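Local atomic coordinates of glutamate receptor 1 (Adineta vaga, PDB entry 4IO2), a protein that binds L-glutamate through this extracellular ligand-binding domain and, as a glutamate receptor ion channel, probably couples that binding to opening of a transmembrane pore. Residues 3-6 / 7-10; 39-42 / 43-47; 219-222 / 223-227; 231-234 / 235-239. All blocks are in the same frame, centred on the assembly; numbering follows the deposited sequence.

Interaction 1 (3-6 / 7-10); sequences ARLK and GITL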
# COMPACT_ATOMS: atom_id res chain seq x y z
N ALA A 3 14.29 -1.82 19.96
CA ALA A 3 13.76 -2.39 21.19
C ALA A 3 12.34 -2.86 20.94
O ALA A 3 11.65 -2.38 20.01
CB ALA A 3 13.76 -1.35 22.31
N ARG A 4 11.88 -3.76 21.80
CA ARG A 4 10.49 -4.21 21.81
C ARG A 4 9.60 -3.32 22.69
O ARG A 4 10.06 -2.72 23.66
CB ARG A 4 10.41 -5.65 22.35
CG ARG A 4 11.20 -6.68 21.53
CD ARG A 4 10.44 -7.11 20.28
NE ARG A 4 11.12 -8.24 19.63
CZ ARG A 4 10.92 -9.52 19.93
NH1 ARG A 4 10.04 -9.87 20.86
NH2 ARG A 4 11.61 -10.46 19.27
N LEU A 5 8.32 -3.25 22.33
CA LEU A 5 7.35 -2.42 23.03
C LEU A 5 6.76 -3.08 24.29
O LEU A 5 6.04 -2.45 25.04
CB LEU A 5 6.25 -1.97 22.07
CG LEU A 5 6.68 -0.77 21.21
CD1 LEU A 5 5.71 -0.53 20.06
CD2 LEU A 5 6.72 0.47 22.11
N LYS A 6 7.08 -4.35 24.57
CA LYS A 6 6.52 -5.04 25.74
C LYS A 6 6.78 -4.28 27.05
O LYS A 6 7.92 -3.98 27.37
CB LYS A 6 7.05 -6.45 25.86
CG LYS A 6 6.34 -7.21 26.99
CD LYS A 6 6.68 -8.68 27.01
CE LYS A 6 6.03 -9.35 28.20
NZ LYS A 6 6.59 -10.71 28.41
N GLY A 7 5.70 -3.99 27.78
CA GLY A 7 5.76 -3.28 29.04
C GLY A 7 5.88 -1.75 28.93
O GLY A 7 5.87 -1.07 29.95
N ILE A 8 6.03 -1.23 27.72
CA ILE A 8 6.24 0.20 27.52
C ILE A 8 4.89 0.88 27.37
O ILE A 8 4.01 0.34 26.70
CB ILE A 8 7.05 0.45 26.23
CG1 ILE A 8 8.42 -0.26 26.30
CG2 ILE A 8 7.15 1.92 25.89
CD1 ILE A 8 9.30 0.21 27.45
N THR A 9 4.73 2.05 27.96
CA THR A 9 3.52 2.81 27.77
C THR A 9 3.62 3.69 26.53
O THR A 9 4.60 4.41 26.36
CB THR A 9 3.21 3.71 29.01
OG1 THR A 9 3.00 2.87 30.14
CG2 THR A 9 1.97 4.57 28.78
N LEU A 10 2.63 3.59 25.65
CA LEU A 10 2.52 4.45 24.48
C LEU A 10 1.36 5.38 24.61
O LEU A 10 0.22 4.94 24.79
CB LEU A 10 2.27 3.64 23.23
CG LEU A 10 3.41 2.78 22.76
CD1 LEU A 10 2.92 2.00 21.55
CD2 LEU A 10 4.64 3.60 22.48
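L5 and L10 meet methyl to methyl, CD2 of L5 lying 3.8 Å from CD2 of L10, with the two side chains crossing at about a right angle. This is the packed part of the contact. L5 CD1 adds a touch on L10 CD1 at 4.1 Å, and both residues are buried. In L5 the branch sits beside the backbone N, anti to the carbonyl carbon (chi1 -81°), which swings its methyls round to the strand that follows. L5 CD2 also reaches CG2 of I8, so one methyl group serves two partners. I8 presses on the backbone as well: its CB lies 3.3 Å from L5 O. That same oxygen accepts the backbone N of I8 at 2.9 Å, with the donor above the carbonyl plane, 37° out of it. The bond closes a type II beta turn running from L5 to I8, with G7 at the third position, where the positive phi of 80° favours glycine. The turn leads into strand 9-14, the central strand of the three-stranded parallel sheet, and the backbones of G7, I8 and L10 are hydrogen-bonded to G53, V55 and D57 of the same chain, in and just before strand 55-60. Y217 packs on L5 and I8, while the backbone N of L5 is hydrogen-bonded to D220. The other side of the turn is loose. K6 is extended from CG outward, and only the root of its side chain lies close to the turn, with CG 3.4 Å from the backbone N of G7; the rest of the chain leads away. R4 is likewise exposed, and its guanidinium end turns away from segment 7-10.

Interaction 2 (39-42 / 43-47); sequences GYVL and DLIEY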
# COMPACT_ATOMS: atom_id res chain seq x y z
N GLY A 39 -14.54 1.73 17.47
CA GLY A 39 -14.31 1.74 16.05
C GLY A 39 -13.13 0.89 15.63
O GLY A 39 -12.47 0.23 16.46
N TYR A 40 -12.88 0.86 14.32
CA TYR A 40 -11.77 0.12 13.75
C TYR A 40 -10.45 0.43 14.48
O TYR A 40 -9.69 -0.49 14.76
CB TYR A 40 -11.67 0.51 12.25
CG TYR A 40 -10.49 -0.03 11.47
CD1 TYR A 40 -9.20 0.43 11.68
CD2 TYR A 40 -10.68 -0.99 10.50
CE1 TYR A 40 -8.16 -0.02 10.92
CE2 TYR A 40 -9.62 -1.48 9.76
CZ TYR A 40 -8.35 -0.98 9.99
OH TYR A 40 -7.28 -1.44 9.25
N VAL A 41 -10.17 1.70 14.74
CA VAL A 41 -8.90 2.07 15.36
C VAL A 41 -8.78 1.49 16.75
O VAL A 41 -7.70 1.02 17.14
CB VAL A 41 -8.75 3.61 15.39
CG1 VAL A 41 -7.66 4.10 16.33
CG2 VAL A 41 -8.55 4.11 13.97
N LEU A 42 -9.83 1.58 17.53
CA LEU A 42 -9.79 1.08 18.91
C LEU A 42 -9.61 -0.44 18.91
O LEU A 42 -8.85 -0.99 19.72
CB LEU A 42 -11.06 1.48 19.65
CG LEU A 42 -11.16 2.96 20.09
CD1 LEU A 42 -10.07 3.34 21.11
CD2 LEU A 42 -11.14 3.96 18.92
N ASP A 43 -10.26 -1.13 17.97
CA ASP A 43 -10.08 -2.57 17.88
C ASP A 43 -8.64 -2.91 17.44
O ASP A 43 -8.02 -3.88 17.91
CB ASP A 43 -11.07 -3.23 16.90
CG ASP A 43 -12.49 -3.24 17.39
OD1 ASP A 43 -12.79 -2.86 18.54
OD2 ASP A 43 -13.33 -3.76 16.60
N LEU A 44 -8.11 -2.14 16.49
CA LEU A 44 -6.74 -2.35 16.03
C LEU A 44 -5.74 -2.17 17.20
O LEU A 44 -4.81 -2.97 17.35
CB LEU A 44 -6.42 -1.39 14.87
CG LEU A 44 -4.98 -1.43 14.38
CD1 LEU A 44 -4.56 -2.84 13.92
CD2 LEU A 44 -4.78 -0.41 13.30
N ILE A 45 -5.92 -1.13 18.02
CA ILE A 45 -5.05 -0.92 19.17
C ILE A 45 -5.08 -2.16 20.07
O ILE A 45 -4.05 -2.59 20.56
CB ILE A 45 -5.47 0.34 19.94
CG1 ILE A 45 -5.11 1.59 19.13
CG2 ILE A 45 -4.84 0.41 21.32
CD1 ILE A 45 -5.84 2.89 19.58
N GLU A 46 -6.25 -2.71 20.33
CA GLU A 46 -6.35 -3.91 21.15
C GLU A 46 -5.63 -5.12 20.54
O GLU A 46 -4.96 -5.87 21.25
CB GLU A 46 -7.81 -4.23 21.44
CG GLU A 46 -8.04 -5.46 22.29
CD GLU A 46 -7.30 -5.41 23.63
OE1 GLU A 46 -6.97 -4.31 24.11
OE2 GLU A 46 -7.05 -6.50 24.19
N TYR A 47 -5.75 -5.33 19.23
CA TYR A 47 -5.06 -6.46 18.60
C TYR A 47 -3.55 -6.25 18.71
O TYR A 47 -2.80 -7.18 19.02
CB TYR A 47 -5.41 -6.54 17.11
CG TYR A 47 -6.68 -7.28 16.78
CD1 TYR A 47 -6.76 -8.66 16.92
CD2 TYR A 47 -7.80 -6.62 16.27
CE1 TYR A 47 -7.91 -9.34 16.59
CE2 TYR A 47 -8.96 -7.31 15.94
CZ TYR A 47 -9.00 -8.66 16.11
OH TYR A 47 -10.14 -9.40 15.80
O HOH W 1 -14.40 -0.66 19.35
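D43 OD1 accepts a hydrogen bond of 2.8 Å from a water whose oxygen in turn accepts from the backbone N of G39 at 3.0 Å. The carboxylate and the N-cap residue are thus bridged by water. D43 OD2 is taken up elsewhere, in a salt bridge to K240 and a hydrogen bond from W241, so both carboxylate oxygens have partners. The D43 carboxylate stands beside the first turn because its CG lies next to the backbone N (chi1 -70°). Its own N-H closes that turn on G39 O at 3.0 Å, nearly along the C=O axis. Successive bonds follow, including I45 N to V41 O at 2.9 Å. On the buried flank, V41 CG1 meets I45 CD1 at 3.9 Å. I45 CG1 also presses on V41 O at 3.3 Å. Y40 and L44 run side by side in the same direction, CE1 of the ring 4.2 Å from L44 CD2. F20 meets the Y40 ring edge-to-face, and V14 of strand 9-14 packs against V41 and I45. The side chain of V41 is about 6 Å from that of the glutamate-binding residue D85. The arrangement is the glycine-capped first turns of helix 40-52, laid against the parallel sheet of a periplasmic-binding-protein-like lobe.

Interaction 3 (219-222 / 223-227); sequences KDLD and VNILS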
# COMPACT_ATOMS: atom_id res chain seq x y z
N LYS A 219 10.75 -1.48 14.05
CA LYS A 219 10.67 -2.85 13.55
C LYS A 219 9.58 -3.62 14.28
O LYS A 219 8.80 -4.36 13.66
CB LYS A 219 12.02 -3.57 13.69
CG LYS A 219 12.04 -5.02 13.14
CD LYS A 219 13.35 -5.68 13.43
CE LYS A 219 13.36 -6.20 14.84
NZ LYS A 219 14.49 -7.13 15.01
N ASP A 220 9.50 -3.50 15.59
CA ASP A 220 8.48 -4.27 16.33
C ASP A 220 7.09 -3.94 15.85
O ASP A 220 6.27 -4.83 15.60
CB ASP A 220 8.66 -4.03 17.87
CG ASP A 220 7.87 -5.00 18.78
OD1 ASP A 220 7.68 -6.18 18.44
OD2 ASP A 220 7.50 -4.61 19.92
N LEU A 221 6.82 -2.65 15.65
CA LEU A 221 5.49 -2.25 15.21
C LEU A 221 5.25 -2.79 13.80
O LEU A 221 4.18 -3.34 13.50
CB LEU A 221 5.29 -0.75 15.29
CG LEU A 221 3.95 -0.22 14.79
CD1 LEU A 221 2.78 -0.82 15.60
CD2 LEU A 221 3.93 1.27 14.81
N ASP A 222 6.21 -2.59 12.90
CA ASP A 222 6.04 -3.01 11.50
C ASP A 222 5.80 -4.51 11.36
O ASP A 222 4.93 -4.95 10.62
CB ASP A 222 7.25 -2.57 10.64
CG ASP A 222 7.20 -1.12 10.20
OD1 ASP A 222 6.18 -0.41 10.44
OD2 ASP A 222 8.24 -0.67 9.64
N VAL A 223 6.62 -5.32 12.03
CA VAL A 223 6.46 -6.76 11.95
C VAL A 223 5.05 -7.18 12.42
O VAL A 223 4.42 -8.05 11.82
CB VAL A 223 7.55 -7.47 12.79
CG1 VAL A 223 7.25 -8.95 13.02
CG2 VAL A 223 8.91 -7.30 12.10
N ASN A 224 4.56 -6.55 13.48
CA ASN A 224 3.26 -6.88 13.97
C ASN A 224 2.13 -6.41 13.06
O ASN A 224 1.13 -7.12 12.91
CB ASN A 224 3.10 -6.36 15.40
CG ASN A 224 3.69 -7.28 16.40
OD1 ASN A 224 3.05 -8.25 16.81
ND2 ASN A 224 4.93 -7.03 16.78
N ILE A 225 2.22 -5.22 12.47
CA ILE A 225 1.23 -4.82 11.48
C ILE A 225 1.18 -5.80 10.32
O ILE A 225 0.09 -6.21 9.90
CB ILE A 225 1.50 -3.39 10.95
CG1 ILE A 225 1.30 -2.38 12.05
CG2 ILE A 225 0.64 -3.08 9.71
CD1 ILE A 225 1.89 -1.05 11.68
N LEU A 226 2.33 -6.20 9.82
CA LEU A 226 2.39 -7.11 8.65
C LEU A 226 1.82 -8.48 9.03
O LEU A 226 1.18 -9.11 8.23
CB LEU A 226 3.82 -7.20 8.18
CG LEU A 226 4.30 -5.93 7.48
CD1 LEU A 226 5.84 -5.89 7.38
CD2 LEU A 226 3.66 -5.82 6.11
N SER A 227 2.03 -8.93 10.25
CA SER A 227 1.44 -10.17 10.71
C SER A 227 -0.08 -10.06 10.77
O SER A 227 -0.78 -10.99 10.36
CB SER A 227 2.01 -10.56 12.08
OG SER A 227 1.39 -11.74 12.52
O HOH W 2 6.09 -8.01 19.48
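Helix 218-230 flanks one lobe of the ligand-binding domain and faces the second subunit, and this contact takes up its first turns. Its polar focus is D220 O, which two N-H groups of N224 grip from opposite faces of the carbonyl plane. The amide ND2 gives the shorter bond, 2.8 Å to D220 O with an N-H...O angle of 174°, and the oxygen lies in the amide plane. The backbone N of N224 supplies the other at 3.2 Å. Having CG beside the backbone N (chi1 -82°) brings the N224 amide back over the preceding turn. A water adds a second link, donating to D220 OD1 at 2.6 Å and accepting from N224 ND2 at 3.1 Å. The carboxylate and amide planes stand 81° apart, and D220 OD2 is used elsewhere, by the backbone N of L5. On the buried flank I225 CD1 lies 3.8 Å from L221 CG, and I209 of strand 200-211 packs against both residues. K219 and V223 run side by side, CG to CG2 at 4.0 Å. D222 has its polar partners outside the helix: OD1 takes the backbone N of N100, and OD2 forms a salt bridge to R93 of the second subunit. R93 also packs on V223, and E94 of that subunit on K219. The pattern is that of an amphipathic helix at a subunit interface, with an asparagine side chain doubling one of its i to i+4 bonds.

Interaction 4 (231-234 / 235-239); sequences TGIL and DNLKK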
# COMPACT_ATOMS: atom_id res chain seq x y z
N THR A 231 -2.40 -12.58 8.44
CA THR A 231 -3.37 -13.47 9.08
C THR A 231 -4.84 -13.06 8.90
O THR A 231 -5.74 -13.73 9.42
CB THR A 231 -3.02 -13.66 10.59
OG1 THR A 231 -3.14 -12.40 11.29
CG2 THR A 231 -1.59 -14.25 10.74
N GLY A 232 -5.09 -12.00 8.14
CA GLY A 232 -6.46 -11.62 7.81
C GLY A 232 -7.14 -10.70 8.79
O GLY A 232 -8.31 -10.36 8.58
N ILE A 233 -6.47 -10.32 9.88
CA ILE A 233 -7.09 -9.48 10.89
C ILE A 233 -7.47 -8.10 10.36
O ILE A 233 -8.57 -7.60 10.66
CB ILE A 233 -6.18 -9.37 12.12
CG1 ILE A 233 -5.94 -10.75 12.76
CG2 ILE A 233 -6.78 -8.40 13.14
CD1 ILE A 233 -7.15 -11.50 13.13
N LEU A 234 -6.61 -7.49 9.55
CA LEU A 234 -6.97 -6.18 9.01
C LEU A 234 -8.20 -6.27 8.10
O LEU A 234 -9.05 -5.41 8.13
CB LEU A 234 -5.79 -5.52 8.31
CG LEU A 234 -4.52 -5.34 9.14
CD1 LEU A 234 -3.44 -4.62 8.37
CD2 LEU A 234 -4.81 -4.60 10.44
N ASP A 235 -8.28 -7.32 7.29
CA ASP A 235 -9.43 -7.50 6.43
C ASP A 235 -10.69 -7.73 7.27
O ASP A 235 -11.75 -7.19 6.95
CB ASP A 235 -9.25 -8.68 5.49
CG ASP A 235 -8.32 -8.38 4.33
OD1 ASP A 235 -7.94 -7.20 4.14
OD2 ASP A 235 -7.97 -9.34 3.61
N ASN A 236 -10.58 -8.51 8.34
CA ASN A 236 -11.74 -8.75 9.20
C ASN A 236 -12.24 -7.48 9.86
O ASN A 236 -13.44 -7.24 9.95
CB ASN A 236 -11.39 -9.73 10.34
CG ASN A 236 -11.03 -11.10 9.85
OD1 ASN A 236 -11.35 -11.52 8.73
ND2 ASN A 236 -10.37 -11.86 10.75
N LEU A 237 -11.31 -6.64 10.27
CA LEU A 237 -11.66 -5.39 10.91
C LEU A 237 -12.34 -4.45 9.94
O LEU A 237 -13.31 -3.77 10.29
CB LEU A 237 -10.43 -4.69 11.48
CG LEU A 237 -9.93 -5.20 12.81
CD1 LEU A 237 -8.68 -4.44 13.19
CD2 LEU A 237 -11.05 -4.97 13.84
N LYS A 238 -11.81 -4.39 8.71
CA LYS A 238 -12.42 -3.54 7.71
C LYS A 238 -13.87 -3.98 7.45
O LYS A 238 -14.80 -3.15 7.40
CB LYS A 238 -11.58 -3.49 6.43
CG LYS A 238 -12.09 -2.46 5.42
CD LYS A 238 -11.20 -2.40 4.20
CE LYS A 238 -9.89 -1.68 4.53
NZ LYS A 238 -8.98 -1.57 3.33
N LYS A 239 -14.08 -5.29 7.28
CA LYS A 239 -15.41 -5.82 7.04
C LYS A 239 -16.34 -5.49 8.20
O LYS A 239 -17.48 -5.01 8.01
CB LYS A 239 -15.38 -7.33 6.77
CG LYS A 239 -16.75 -7.99 6.64
CD LYS A 239 -16.64 -9.49 6.36
CE LYS A 239 -18.01 -10.19 6.28
NZ LYS A 239 -17.93 -11.60 5.80
O HOH W 3 -8.31 -14.04 10.02
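N236 folds back over G232: its CG lies 3.1 Å from G232 O, and its backbone N donates to that same oxygen at 2.9 Å. The amide group rests beside this carbonyl without bonding to it. Instead N236 ND2 donates to a water at 3.1 Å, and the water donates to T231 O at 2.7 Å, tying the side chain to the peptide before the helix. A first torsion that leaves CG next to the backbone N (chi1 -64°) puts the amide there. CD1 of I233 passes ND2 of N236 at 4.0 Å. Along the same helix L237 N bonds to I233 O at 2.9 Å, and L237 CD1 makes a looser touch on I233 CG2. In the next shell, Y47 of helix 40-52 covers I233 and L237, and L228 of helix 218-230 packs on I233 and L234. G232 lies at the junction. It ends the preceding helix in a Schellman motif, with a positive phi of 88°, and is also the N-cap of helix 233-242, so one glycine serves both helices. T231 OG1 bonds back to S227 O in the earlier helix. K238, whose chain bends at chi3, sends NZ to S103 OG, with a long, weak ion pair to D104. T231 O thus accepts from a water that N236 also donates to, so a single water bridges the residue before the N-cap glycine and the first turn of helix 233-242.

How the interactions relate
The four contacts come in series along the chain and lie in one lobe of the ligand-binding domain. Interaction 1 leads into strand 9-14 and touches interaction 3, their centres 13 Å apart, where D220 reaches the N-terminal segment. Interactions 3 and 4 belong to consecutive helices, 218-230 and 233-242, and touch lightly. Interactions 2 and 4, with centres 11 Å apart, are joined by packing of Y40, D43 and Y47 against I233 and L237. Interactions 1 and 4 stay about 15 Å apart at their nearest atoms. The two late helices, 218-230 and 233-242, thus pack against the early helix 40-52, as befits a lobe built from both ends of the chain, with interaction 2 nearest the glutamate site and interaction 3 at the subunit interface.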